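SsfS6 (Streptomyces sp. SF2575, PDB 4FZR) is a two-domain protein of the GT-B fold, related in sequence to the erythromycin biosynthesis protein CIII family of bacterial natural-product pathways. Local coordinates at residues 74-79 against 108-113; 117-122 against 141-146; 153-158 against 336-341; 183-188 against 389-394. One frame throughout, in Å; residues are numbered along the deposited sequence. Where two conformers were deposited one is given.

Interaction 1. Residues 74-79 against 108-113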
loop_
_atom_site.group_PDB
_atom_site.type_symbol
_atom_site.label_atom_id
_atom_site.label_comp_id
_atom_site.label_asym_id
_atom_site.label_seq_id
_atom_site.Cartn_x
_atom_site.Cartn_y
_atom_site.Cartn_z
HETATM N N MSE A 74 -22.693 -9.196 4.760
HETATM C CA MSE A 74 -23.817 -8.834 3.909
HETATM C C MSE A 74 -25.120 -9.587 4.217
HETATM O O MSE A 74 -26.184 -8.972 4.265
HETATM C CB MSE A 74 -23.441 -8.996 2.437
HETATM C CG MSE A 74 -22.769 -7.769 1.840
HETATM SE SE MSE A 74 -23.864 -6.155 1.995
HETATM C CE MSE A 74 -25.585 -6.877 1.412
ATOM N N PRO A 75 -25.046 -10.914 4.428
ATOM C CA PRO A 75 -26.267 -11.674 4.735
ATOM C C PRO A 75 -27.061 -11.041 5.867
ATOM O O PRO A 75 -28.286 -10.954 5.805
ATOM C CB PRO A 75 -25.727 -13.037 5.169
ATOM C CG PRO A 75 -24.434 -13.169 4.445
ATOM C CD PRO A 75 -23.855 -11.781 4.389
ATOM N N GLU A 76 -26.342 -10.607 6.896
ATOM C CA GLU A 76 -26.927 -9.900 8.026
ATOM C C GLU A 76 -27.928 -8.837 7.581
ATOM O O GLU A 76 -28.987 -8.682 8.190
ATOM C CB GLU A 76 -25.816 -9.224 8.824
ATOM C CG GLU A 76 -25.883 -9.452 10.307
ATOM C CD GLU A 76 -24.582 -9.087 10.990
ATOM O OE1 GLU A 76 -23.512 -9.433 10.444
ATOM O OE2 GLU A 76 -24.627 -8.450 12.062
ATOM N N VAL A 77 -27.586 -8.108 6.519
ATOM C CA VAL A 77 -28.359 -6.937 6.106
ATOM C C VAL A 77 -29.234 -7.266 4.902
ATOM O O VAL A 77 -30.212 -6.574 4.620
ATOM C CB VAL A 77 -27.444 -5.704 5.789
ATOM C CG1 VAL A 77 -25.995 -5.977 6.175
ATOM C CG2 VAL A 77 -27.536 -5.296 4.320
ATOM N N LEU A 78 -28.876 -8.330 4.196
ATOM C CA LEU A 78 -29.624 -8.768 3.029
ATOM C C LEU A 78 -30.891 -9.528 3.434
ATOM O O LEU A 78 -31.882 -9.530 2.701
ATOM C CB LEU A 78 -28.738 -9.663 2.163
ATOM C CG LEU A 78 -29.310 -10.086 0.811
ATOM C CD1 LEU A 78 -29.795 -8.884 0.014
ATOM C CD2 LEU A 78 -28.267 -10.856 0.021
ATOM N N SER A 79 -30.856 -10.149 4.611
ATOM C CA SER A 79 -31.890 -11.091 5.036
ATOM C C SER A 79 -33.031 -10.451 5.835
ATOM O O SER A 79 -34.029 -11.113 6.129
ATOM C CB SER A 79 -31.256 -12.217 5.858
ATOM O OG SER A 79 -30.333 -12.963 5.082
ATOM N N VAL A 108 -26.299 0.992 3.697
ATOM C CA VAL A 108 -26.062 2.420 3.858
ATOM C C VAL A 108 -26.582 2.922 5.201
ATOM O O VAL A 108 -25.967 3.784 5.831
ATOM C CB VAL A 108 -26.756 3.215 2.747
ATOM C CG1 VAL A 108 -26.535 4.704 2.949
ATOM C CG2 VAL A 108 -26.242 2.774 1.387
ATOM N N LEU A 109 -27.716 2.376 5.631
ATOM C CA LEU A 109 -28.375 2.807 6.861
ATOM C C LEU A 109 -27.543 2.475 8.094
ATOM O O LEU A 109 -27.643 3.144 9.122
ATOM C CB LEU A 109 -29.747 2.144 6.982
ATOM C CG LEU A 109 -30.727 2.375 5.830
ATOM C CD1 LEU A 109 -32.079 1.740 6.135
ATOM C CD2 LEU A 109 -30.882 3.857 5.555
ATOM N N ARG A 110 -26.732 1.428 7.994
ATOM C CA ARG A 110 -25.855 1.036 9.089
ATOM C C ARG A 110 -24.612 1.923 9.159
ATOM O O ARG A 110 -23.978 2.030 10.209
ATOM C CB ARG A 110 -25.433 -0.426 8.927
ATOM C CG ARG A 110 -26.595 -1.393 8.748
ATOM C CD ARG A 110 -27.388 -1.581 10.037
ATOM N NE ARG A 110 -26.694 -2.443 10.991
ATOM C CZ ARG A 110 -26.711 -3.773 10.954
ATOM N NH1 ARG A 110 -27.384 -4.414 10.006
ATOM N NH2 ARG A 110 -26.048 -4.468 11.867
HETATM N N MSE A 111 -24.274 2.568 8.043
HETATM C CA MSE A 111 -22.992 3.258 7.904
HETATM C C MSE A 111 -23.091 4.784 7.900
HETATM O O MSE A 111 -22.155 5.464 8.315
HETATM C CB MSE A 111 -22.307 2.816 6.605
HETATM C CG MSE A 111 -21.622 1.458 6.670
HETATM SE SE MSE A 111 -20.839 0.930 4.957
HETATM C CE MSE A 111 -19.765 -0.579 5.583
ATOM N N ARG A 112 -24.211 5.320 7.429
ATOM C CA ARG A 112 -24.280 6.742 7.093
ATOM C C ARG A 112 -23.992 7.681 8.270
ATOM O O ARG A 112 -23.319 8.697 8.096
ATOM C CB ARG A 112 -25.627 7.085 6.441
ATOM C CG ARG A 112 -26.840 6.993 7.355
ATOM C CD ARG A 112 -28.125 7.094 6.540
ATOM N NE ARG A 112 -29.321 7.259 7.370
ATOM C CZ ARG A 112 -29.998 8.398 7.518
ATOM N NH1 ARG A 112 -29.623 9.509 6.893
ATOM N NH2 ARG A 112 -31.069 8.427 8.298
ATOM N N ASP A 113 -24.486 7.348 9.457
ATOM C CA ASP A 113 -24.300 8.218 10.619
ATOM C C ASP A 113 -22.824 8.470 10.914
ATOM O O ASP A 113 -22.389 9.618 11.005
ATOM C CB ASP A 113 -24.983 7.631 11.857
ATOM C CG ASP A 113 -26.496 7.742 11.794
ATOM O OD1 ASP A 113 -26.999 8.673 11.127
ATOM O OD2 ASP A 113 -27.181 6.903 12.417
HETATM O O HOH W 1 -26.825 -7.045 12.119
#

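Interaction 2. Residues 117-122 against 141-146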
loop_
_atom_site.group_PDB
_atom_site.type_symbol
_atom_site.label_atom_id
_atom_site.label_comp_id
_atom_site.label_asym_id
_atom_site.label_seq_id
_atom_site.Cartn_x
_atom_site.Cartn_y
_atom_site.Cartn_z
ATOM N N ALA A 117 -20.593 11.837 10.000
ATOM C CA ALA A 117 -19.960 12.495 11.137
ATOM C C ALA A 117 -18.461 12.575 10.897
ATOM O O ALA A 117 -17.831 13.596 11.164
ATOM C CB ALA A 117 -20.254 11.740 12.436
ATOM N N LEU A 118 -17.897 11.491 10.379
ATOM C CA LEU A 118 -16.475 11.446 10.072
ATOM C C LEU A 118 -16.111 12.492 9.019
ATOM O O LEU A 118 -15.117 13.201 9.159
ATOM C CB LEU A 118 -16.086 10.050 9.584
ATOM C CG LEU A 118 -14.630 9.863 9.157
ATOM C CD1 LEU A 118 -13.669 10.119 10.316
ATOM C CD2 LEU A 118 -14.438 8.468 8.592
ATOM N N ALA A 119 -16.927 12.587 7.972
ATOM C CA ALA A 119 -16.665 13.501 6.860
ATOM C C ALA A 119 -16.787 14.968 7.272
ATOM O O ALA A 119 -16.147 15.843 6.690
ATOM C CB ALA A 119 -17.608 13.202 5.706
ATOM N N GLU A 120 -17.625 15.236 8.264
ATOM C CA GLU A 120 -17.772 16.587 8.787
ATOM C C GLU A 120 -16.546 16.995 9.603
ATOM O O GLU A 120 -16.150 18.158 9.599
ATOM C CB GLU A 120 -19.039 16.687 9.635
ATOM C CG GLU A 120 -20.298 16.898 8.814
ATOM C CD GLU A 120 -21.557 16.506 9.561
ATOM O OE1 GLU A 120 -21.447 16.111 10.742
ATOM O OE2 GLU A 120 -22.655 16.586 8.968
ATOM N N ARG A 121 -15.956 16.038 10.310
ATOM C CA ARG A 121 -14.751 16.304 11.083
ATOM C C ARG A 121 -13.525 16.366 10.182
ATOM O O ARG A 121 -12.648 17.209 10.367
ATOM C CB ARG A 121 -14.544 15.227 12.148
ATOM C CG ARG A 121 -15.432 15.378 13.367
ATOM C CD ARG A 121 -15.150 14.285 14.383
ATOM N NE ARG A 121 -15.777 14.554 15.677
ATOM C CZ ARG A 121 -17.037 14.254 15.984
ATOM N NH1 ARG A 121 -17.832 13.675 15.093
ATOM N NH2 ARG A 121 -17.506 14.542 17.189
ATOM N N TRP A 122 -13.469 15.467 9.208
ATOM C CA TRP A 122 -12.284 15.328 8.363
ATOM C C TRP A 122 -12.307 16.276 7.166
ATOM O O TRP A 122 -11.256 16.677 6.667
ATOM C CB TRP A 122 -12.150 13.881 7.886
ATOM C CG TRP A 122 -10.770 13.514 7.441
ATOM C CD1 TRP A 122 -9.638 13.522 8.199
ATOM C CD2 TRP A 122 -10.377 13.065 6.136
ATOM N NE1 TRP A 122 -8.562 13.112 7.448
ATOM C CE2 TRP A 122 -8.990 12.826 6.179
ATOM C CE3 TRP A 122 -11.063 12.847 4.938
ATOM C CZ2 TRP A 122 -8.275 12.381 5.070
ATOM C CZ3 TRP A 122 -10.350 12.405 3.838
ATOM C CH2 TRP A 122 -8.971 12.175 3.912
ATOM N N ALA A 141 -23.460 13.915 -1.451
ATOM C CA ALA A 141 -24.640 14.730 -1.706
ATOM C C ALA A 141 -25.008 15.544 -0.472
ATOM O O ALA A 141 -25.541 16.650 -0.579
ATOM C CB ALA A 141 -25.809 13.845 -2.125
ATOM N N THR A 142 -24.714 14.995 0.702
ATOM C CA THR A 142 -25.062 15.649 1.957
ATOM C C THR A 142 -24.145 16.840 2.246
ATOM O O THR A 142 -24.600 17.862 2.758
ATOM C CB THR A 142 -25.017 14.656 3.145
ATOM O OG1 THR A 142 -25.930 13.575 2.911
ATOM C CG2 THR A 142 -25.402 15.346 4.442
ATOM N N LEU A 143 -22.863 16.710 1.910
ATOM C CA LEU A 143 -21.892 17.776 2.159
ATOM C C LEU A 143 -21.719 18.678 0.942
ATOM O O LEU A 143 -21.000 19.676 0.999
ATOM C CB LEU A 143 -20.524 17.196 2.527
ATOM C CG LEU A 143 -20.385 16.310 3.766
ATOM C CD1 LEU A 143 -18.915 15.975 3.977
ATOM C CD2 LEU A 143 -20.967 16.972 5.004
ATOM N N GLY A 144 -22.361 18.318 -0.163
ATOM C CA GLY A 144 -22.230 19.073 -1.395
ATOM C C GLY A 144 -20.819 19.053 -1.957
ATOM O O GLY A 144 -20.254 20.103 -2.266
ATOM N N ILE A 145 -20.249 17.857 -2.084
ATOM C CA ILE A 145 -18.931 17.688 -2.692
ATOM C C ILE A 145 -18.998 16.604 -3.767
ATOM O O ILE A 145 -19.862 15.730 -3.718
ATOM C CB ILE A 145 -17.857 17.307 -1.646
ATOM C CG1 ILE A 145 -18.157 15.931 -1.041
ATOM C CG2 ILE A 145 -17.751 18.388 -0.568
ATOM C CD1 ILE A 145 -17.178 15.515 0.028
ATOM N N PRO A 146 -18.091 16.668 -4.755
ATOM C CA PRO A 146 -18.075 15.687 -5.848
ATOM C C PRO A 146 -17.702 14.285 -5.369
ATOM O O PRO A 146 -17.078 14.149 -4.321
ATOM C CB PRO A 146 -16.998 16.233 -6.797
ATOM C CG PRO A 146 -16.158 17.133 -5.956
ATOM C CD PRO A 146 -17.062 17.708 -4.923
#

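Interaction 3. Residues 153-158 against 336-341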
loop_
_atom_site.group_PDB
_atom_site.type_symbol
_atom_site.label_atom_id
_atom_site.label_comp_id
_atom_site.label_asym_id
_atom_site.label_seq_id
_atom_site.Cartn_x
_atom_site.Cartn_y
_atom_site.Cartn_z
ATOM N N ARG A 153 -16.219 -4.720 -10.980
ATOM C CA ARG A 153 -16.815 -5.899 -11.602
ATOM C C ARG A 153 -16.690 -5.819 -13.116
ATOM O O ARG A 153 -16.638 -4.726 -13.686
ATOM C CB ARG A 153 -18.296 -5.991 -11.227
ATOM C CG ARG A 153 -18.542 -6.054 -9.731
ATOM C CD ARG A 153 -20.012 -5.903 -9.366
ATOM N NE ARG A 153 -20.204 -5.951 -7.917
ATOM C CZ ARG A 153 -20.004 -4.920 -7.101
ATOM N NH1 ARG A 153 -19.607 -3.751 -7.586
ATOM N NH2 ARG A 153 -20.198 -5.053 -5.796
ATOM N N LEU A 154 -16.643 -6.976 -13.768
ATOM C CA LEU A 154 -16.676 -7.019 -15.223
ATOM C C LEU A 154 -18.002 -6.454 -15.698
ATOM O O LEU A 154 -18.056 -5.684 -16.657
ATOM C CB LEU A 154 -16.529 -8.452 -15.729
ATOM C CG LEU A 154 -15.119 -9.008 -15.928
ATOM C CD1 LEU A 154 -15.206 -10.420 -16.484
ATOM C CD2 LEU A 154 -14.307 -8.126 -16.859
ATOM N N ALA A 155 -19.072 -6.842 -15.014
ATOM C CA ALA A 155 -20.408 -6.381 -15.356
ATOM C C ALA A 155 -21.190 -6.055 -14.091
ATOM O O ALA A 155 -21.304 -6.878 -13.182
ATOM C CB ALA A 155 -21.134 -7.431 -16.172
ATOM N N SER A 156 -21.720 -4.839 -14.037
ATOM C CA SER A 156 -22.481 -4.386 -12.883
ATOM C C SER A 156 -23.904 -4.016 -13.297
ATOM O O SER A 156 -24.148 -2.901 -13.762
ATOM C CB SER A 156 -21.788 -3.184 -12.233
ATOM O OG SER A 156 -20.472 -3.518 -11.825
ATOM N N PRO A 157 -24.848 -4.957 -13.133
ATOM C CA PRO A 157 -26.258 -4.716 -13.459
ATOM C C PRO A 157 -26.764 -3.374 -12.935
ATOM O O PRO A 157 -26.566 -3.060 -11.760
ATOM C CB PRO A 157 -26.977 -5.856 -12.739
ATOM C CG PRO A 157 -25.985 -6.964 -12.711
ATOM C CD PRO A 157 -24.624 -6.323 -12.623
ATOM N N GLU A 158 -27.406 -2.593 -13.800
ATOM C CA GLU A 158 -27.992 -1.323 -13.389
ATOM C C GLU A 158 -29.188 -1.579 -12.474
ATOM O O GLU A 158 -29.623 -0.691 -11.741
ATOM C CB GLU A 158 -28.427 -0.508 -14.610
ATOM C CG GLU A 158 -29.674 -1.043 -15.301
ATOM C CD GLU A 158 -30.010 -0.295 -16.579
ATOM O OE1 GLU A 158 -29.612 0.882 -16.709
ATOM O OE2 GLU A 158 -30.673 -0.888 -17.456
ATOM N N ALA A 336 -19.389 -13.909 -15.444
ATOM C CA ALA A 336 -19.022 -15.253 -15.877
ATOM C C ALA A 336 -19.557 -15.531 -17.281
ATOM O O ALA A 336 -18.931 -16.248 -18.063
ATOM C CB ALA A 336 -19.536 -16.291 -14.889
ATOM N N ARG A 337 -20.713 -14.955 -17.597
ATOM C CA ARG A 337 -21.282 -15.073 -18.934
ATOM C C ARG A 337 -20.380 -14.361 -19.934
ATOM O O ARG A 337 -19.965 -14.944 -20.938
ATOM C CB ARG A 337 -22.692 -14.479 -18.976
ATOM C CG ARG A 337 -23.712 -15.261 -18.166
ATOM C CD ARG A 337 -25.089 -14.621 -18.221
ATOM N NE ARG A 337 -25.862 -14.893 -17.011
ATOM C CZ ARG A 337 -27.188 -14.824 -16.929
ATOM N NH1 ARG A 337 -27.916 -14.501 -17.991
ATOM N NH2 ARG A 337 -27.792 -15.091 -15.780
ATOM N N LEU A 338 -20.082 -13.097 -19.650
ATOM C CA LEU A 338 -19.167 -12.314 -20.470
ATOM C C LEU A 338 -17.882 -13.091 -20.713
ATOM O O LEU A 338 -17.366 -13.128 -21.830
ATOM C CB LEU A 338 -18.835 -10.994 -19.773
ATOM C CG LEU A 338 -19.640 -9.759 -20.178
ATOM C CD1 LEU A 338 -21.138 -10.039 -20.173
ATOM C CD2 LEU A 338 -19.295 -8.599 -19.250
ATOM N N LEU A 339 -17.378 -13.715 -19.654
ATOM C CA LEU A 339 -16.126 -14.459 -19.713
ATOM C C LEU A 339 -16.235 -15.666 -20.639
ATOM O O LEU A 339 -15.339 -15.924 -21.445
ATOM C CB LEU A 339 -15.721 -14.910 -18.307
ATOM C CG LEU A 339 -14.367 -15.611 -18.176
ATOM C CD1 LEU A 339 -13.249 -14.757 -18.761
ATOM C CD2 LEU A 339 -14.092 -15.939 -16.717
ATOM N N HIS A 340 -17.337 -16.399 -20.520
ATOM C CA HIS A 340 -17.554 -17.600 -21.316
ATOM C C HIS A 340 -17.649 -17.279 -22.805
ATOM O O HIS A 340 -17.080 -17.983 -23.642
ATOM C CB HIS A 340 -18.834 -18.300 -20.868
ATOM C CG HIS A 340 -19.034 -19.642 -21.498
ATOM N ND1 HIS A 340 -18.238 -20.726 -21.194
ATOM C CD2 HIS A 340 -19.923 -20.076 -22.423
ATOM C CE1 HIS A 340 -18.635 -21.772 -21.897
ATOM N NE2 HIS A 340 -19.656 -21.405 -22.650
ATOM N N ALA A 341 -18.375 -16.212 -23.124
ATOM C CA ALA A 341 -18.589 -15.799 -24.509
ATOM C C ALA A 341 -17.289 -15.353 -25.175
ATOM O O ALA A 341 -17.110 -15.528 -26.380
ATOM C CB ALA A 341 -19.629 -14.676 -24.570
#

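Interaction 4. Residues 183-188 against 389-394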
loop_
_atom_site.group_PDB
_atom_site.type_symbol
_atom_site.label_atom_id
_atom_site.label_comp_id
_atom_site.label_asym_id
_atom_site.label_seq_id
_atom_site.Cartn_x
_atom_site.Cartn_y
_atom_site.Cartn_z
ATOM N N PRO A 183 -21.710 11.240 -10.501
ATOM C CA PRO A 183 -20.305 11.194 -10.096
ATOM C C PRO A 183 -19.439 12.068 -10.993
ATOM O O PRO A 183 -19.737 12.210 -12.177
ATOM C CB PRO A 183 -19.939 9.718 -10.272
ATOM C CG PRO A 183 -20.907 9.203 -11.291
ATOM C CD PRO A 183 -22.179 9.948 -11.031
ATOM N N LEU A 184 -18.393 12.657 -10.425
ATOM C CA LEU A 184 -17.417 13.404 -11.204
ATOM C C LEU A 184 -16.883 12.507 -12.318
ATOM O O LEU A 184 -16.903 12.871 -13.495
ATOM C CB LEU A 184 -16.271 13.857 -10.298
ATOM C CG LEU A 184 -15.308 14.911 -10.844
ATOM C CD1 LEU A 184 -16.005 16.255 -10.984
ATOM C CD2 LEU A 184 -14.088 15.019 -9.942
ATOM N N LEU A 185 -16.396 11.334 -11.926
ATOM C CA LEU A 185 -15.967 10.301 -12.858
ATOM C C LEU A 185 -16.722 9.018 -12.562
ATOM O O LEU A 185 -17.037 8.728 -11.410
ATOM C CB LEU A 185 -14.473 10.020 -12.701
ATOM C CG LEU A 185 -13.465 10.801 -13.540
ATOM C CD1 LEU A 185 -12.093 10.164 -13.395
ATOM C CD2 LEU A 185 -13.884 10.840 -14.997
ATOM N N SER A 186 -17.010 8.248 -13.601
ATOM C CA SER A 186 -17.557 6.913 -13.422
ATOM C C SER A 186 -16.647 5.933 -14.144
ATOM O O SER A 186 -16.592 5.903 -15.372
ATOM C CB SER A 186 -18.985 6.817 -13.951
ATOM O OG SER A 186 -19.471 5.490 -13.823
ATOM N N ILE A 187 -15.937 5.126 -13.367
ATOM C CA ILE A 187 -14.835 4.340 -13.897
ATOM C C ILE A 187 -15.234 2.896 -14.163
ATOM O O ILE A 187 -15.986 2.289 -13.399
ATOM C CB ILE A 187 -13.627 4.409 -12.949
ATOM C CG1 ILE A 187 -13.260 5.881 -12.719
ATOM C CG2 ILE A 187 -12.457 3.618 -13.517
ATOM C CD1 ILE A 187 -12.227 6.116 -11.657
ATOM N N ASP A 188 -14.724 2.362 -15.267
ATOM C CA ASP A 188 -15.078 1.029 -15.728
ATOM C C ASP A 188 -13.814 0.243 -16.061
ATOM O O ASP A 188 -12.854 0.799 -16.598
ATOM C CB ASP A 188 -15.974 1.136 -16.962
ATOM C CG ASP A 188 -16.614 -0.179 -17.333
ATOM O OD1 ASP A 188 -15.982 -0.960 -18.074
ATOM O OD2 ASP A 188 -17.751 -0.430 -16.880
ATOM N N ALA A 389 -2.830 5.552 -12.108
ATOM C CA ALA A 389 -2.068 6.798 -12.061
ATOM C C ALA A 389 -2.601 7.787 -13.101
ATOM O O ALA A 389 -2.705 8.986 -12.832
ATOM C CB ALA A 389 -0.585 6.530 -12.291
ATOM N N ASP A 390 -2.945 7.275 -14.284
ATOM C CA ASP A 390 -3.518 8.103 -15.347
ATOM C C ASP A 390 -4.842 8.709 -14.878
ATOM O O ASP A 390 -5.097 9.899 -15.071
ATOM C CB ASP A 390 -3.761 7.291 -16.633
ATOM C CG ASP A 390 -2.476 6.760 -17.266
ATOM O OD1 ASP A 390 -1.408 7.388 -17.113
ATOM O OD2 ASP A 390 -2.541 5.708 -17.941
ATOM N N ILE A 391 -5.683 7.883 -14.262
ATOM C CA ILE A 391 -7.000 8.316 -13.794
ATOM C C ILE A 391 -6.920 9.410 -12.729
ATOM O O ILE A 391 -7.794 10.275 -12.652
ATOM C CB ILE A 391 -7.811 7.131 -13.229
ATOM C CG1 ILE A 391 -8.232 6.189 -14.365
ATOM C CG2 ILE A 391 -9.032 7.630 -12.445
ATOM C CD1 ILE A 391 -9.002 6.857 -15.478
ATOM N N VAL A 392 -5.878 9.373 -11.907
ATOM C CA VAL A 392 -5.701 10.394 -10.884
ATOM C C VAL A 392 -5.511 11.760 -11.539
ATOM O O VAL A 392 -6.046 12.763 -11.067
ATOM C CB VAL A 392 -4.509 10.082 -9.951
ATOM C CG1 VAL A 392 -4.217 11.270 -9.048
ATOM C CG2 VAL A 392 -4.795 8.840 -9.115
ATOM N N ARG A 393 -4.759 11.797 -12.635
ATOM C CA ARG A 393 -4.554 13.040 -13.369
ATOM C C ARG A 393 -5.883 13.567 -13.896
ATOM O O ARG A 393 -6.151 14.767 -13.848
ATOM C CB ARG A 393 -3.565 12.833 -14.514
ATOM C CG ARG A 393 -2.156 12.568 -14.032
ATOM C CD ARG A 393 -1.206 12.295 -15.170
ATOM N NE ARG A 393 -0.353 11.140 -14.871
ATOM C CZ ARG A 393 -0.312 10.020 -15.593
ATOM N NH1 ARG A 393 -1.076 9.855 -16.668
ATOM N NH2 ARG A 393 0.498 9.037 -15.229
ATOM N N LEU A 394 -6.718 12.663 -14.392
ATOM C CA LEU A 394 -8.065 13.027 -14.813
ATOM C C LEU A 394 -8.823 13.650 -13.647
ATOM O O LEU A 394 -9.375 14.745 -13.767
ATOM C CB LEU A 394 -8.820 11.800 -15.333
ATOM C CG LEU A 394 -8.763 11.535 -16.839
ATOM C CD1 LEU A 394 -7.329 11.491 -17.344
ATOM C CD2 LEU A 394 -9.484 10.238 -17.167
#

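Interaction 1. Residues 74-79 against 108-113
Val-77 and Arg-110 mark the nearest approach of two helical backbones that stay well apart, their CA atoms 8.9 Å from one another. The short helix 74-78 faces the middle of the long helix 93-122, and the interval is bridged by side chains and a water. Arg-110 does most of the reaching. Its CB points toward the short helix, and the chain then folds at every step rather than extending, with chi2 at -71° and chi3 at -76°, which turns the guanidinium alongside Glu-76 and Val-77. There Val-77 CG1 comes within 4.4 Å of Arg-110 NH1, approaching the group obliquely. Glu-76 stands at the edge of the guanidinium, near its plane, but Glu-76 OE2 stops 4.2 Å from Arg-110 NH2, too far for a salt bridge. Water 1 closes the interval: it donates to Glu-76 OE2 at 2.6 Å and accepts from Arg-110 NH2 at 2.7 Å. Direct attraction between the opposite charges probably adds to this water bridge at the exposed margin, while Val-77 itself is buried. Glu-76 has its other oxygen, OE1, occupied by the backbone N of Asp-73. The short helix is also tied at its far end, where Pro-75 O accepts from Ser-79 N at 2.9 Å and from Ser-79 OG at 3.0 Å, the two donors arriving from opposite faces of the carbonyl plane. On another side, selenomethionine Met-74 packs against Tyr-104 and Leu-107 of helix 93-122. The arrangement belongs to the N-terminal Rossmann-like domain of a GT-B protein, in the connection that leads from strand 65-67 into helix 93-122.

Interaction 2. Residues 117-122 against 141-146
Glu-120 and Leu-143 bring the last turns of helices 93-122 and 135-143 together, their CA atoms 7.9 Å apart. Leu-143 carries the contact from its side, and its two methyls divide the work. Leu-143 CD1 is pressed against Ala-119 CB at 3.5 Å and also lies 3.9 Å from Ala-119 O, so the small alanine admits the branch close to the opposing backbone. Leu-143 CD2 instead meets the aliphatic root of the glutamate, 3.9 Å from Glu-120 CG. With CG beside its own backbone N (chi1 -82°) and the chain extended beyond, Glu-120 lies across Leu-143 at a slant, offering methylene to the contact. Immediately after Leu-143, Gly-144 adopts positive phi (64°), ending the helix and turning the chain toward strand 147-150. The neighbouring surface of helix 93-122 serves the dimer: Arg-121 forms a salt bridge with Glu-223 of the second subunit, and the ring of Trp-122 meets Phe-222 of that subunit steeply. Helix 135-143 is the crossover of a beta-alpha-beta unit linking parallel strands 126-130 and 147-150, and its packing beside the preceding helix is characteristic of a Rossmann-like domain.

Interaction 3. Residues 153-158 against 336-341
His-340 N donates to Ala-336 O at 2.9 Å, a regular helical bond that spans the very turn from which Leu-338 projects. Across from that turn lies the irregular chain of 153-158, with the CA atoms of Leu-154 and Leu-338 7.9 Å apart. A single methyl does the touching: Leu-338 CD2 rests 3.8 Å from Ala-155 CB and 4.1 Å from Leu-154 O, with Leu-154 CB a little farther at 4.5 Å. Leu-338 chi1 is -96°, about 36° beyond the staggered value near -60°, and the leucine still points its branch into the angle between these two residues. CB makes the nearest side-chain approach of Leu-154 to Leu-338, and Leu-154 also packs on Thr-313, Leu-314 and Leu-317 of helix 310-318. The loop follows strand 147-150 of the N-terminal domain, whereas helix 333-341 belongs to the C-terminal domain, so the contact joins the facing Rossmann-like halves of a GT-B fold. Two ion pairs also cross this boundary: Arg-153 NE with Glu-331, and Arg-337 with Glu-93. Arg-153 has a second partner in Glu-130, reached through NH1 within its own domain. Farther along the loop, Pro-157 occupies the N-cap position of helix 158-167, and its carbonyl oxygen is bonded to Tyr-132 OH.

Interaction 4. Residues 183-188 against 389-394
Ile-187 and Ile-391 slide past each other in opposite directions, whereas Leu-185 meets its partners at other angles. Strand 185-188 and helix 389-394 also run almost antiparallel, at 165°, with their axes 10.9 Å apart. Ile-391 places CG2 anti to its backbone N (chi1 -70° for CG1), which sends that methyl toward the strand, where it is shared by two residues. Ile-391 CG2 touches Ile-187 CD1 at 3.6 Å and Leu-185 CD1 at 4.1 Å. Leu-185 runs at a slant to Ile-391 but nearly perpendicular to Leu-394, whose CB lies 4.1 Å from the same Leu-185 CD1. One leucine methyl thus fits between residues three apart on the helix, while one isoleucine methyl fits between alternate residues of the strand. Thr-203 and Met-205 extend the apolar neighbourhood. On another flank of the helix, Arg-393 NH1 pairs with Asp-390 OD1 on the anti side of the carboxylate, although the modelled 2.5 Å is doubtfully short. Ala-389 packs on Ala-42 of the second subunit. That the helix near the C-terminus crosses back onto the N-terminal domain is a recognised feature of the GT-B fold. Because the meeting of strand and helix is made wholly of methyl and methylene groups, it probably owes its specificity to shape and to the exclusion of water.

In the fold
Interactions 1 and 2 follow one another along helix 93-122, with centres 20 Å apart, and both belong to the N-terminal domain. Interactions 3 and 4 join that domain to the C-terminal portion of the chain; their segments alternate along the sequence, and their centres are 21 Å apart, with nearest atoms about 5 Å from each other. Only interactions 2 and 4 touch directly among the pairs not sharing a helix, through Pro-146 CB and Leu-184 CB at 4.3 Å, and both also reach the second subunit. Interaction 3 lies nearest the centre of the chain, about 12 Å from it, at the domain boundary where GT-B proteins generally place their ligand-binding cleft.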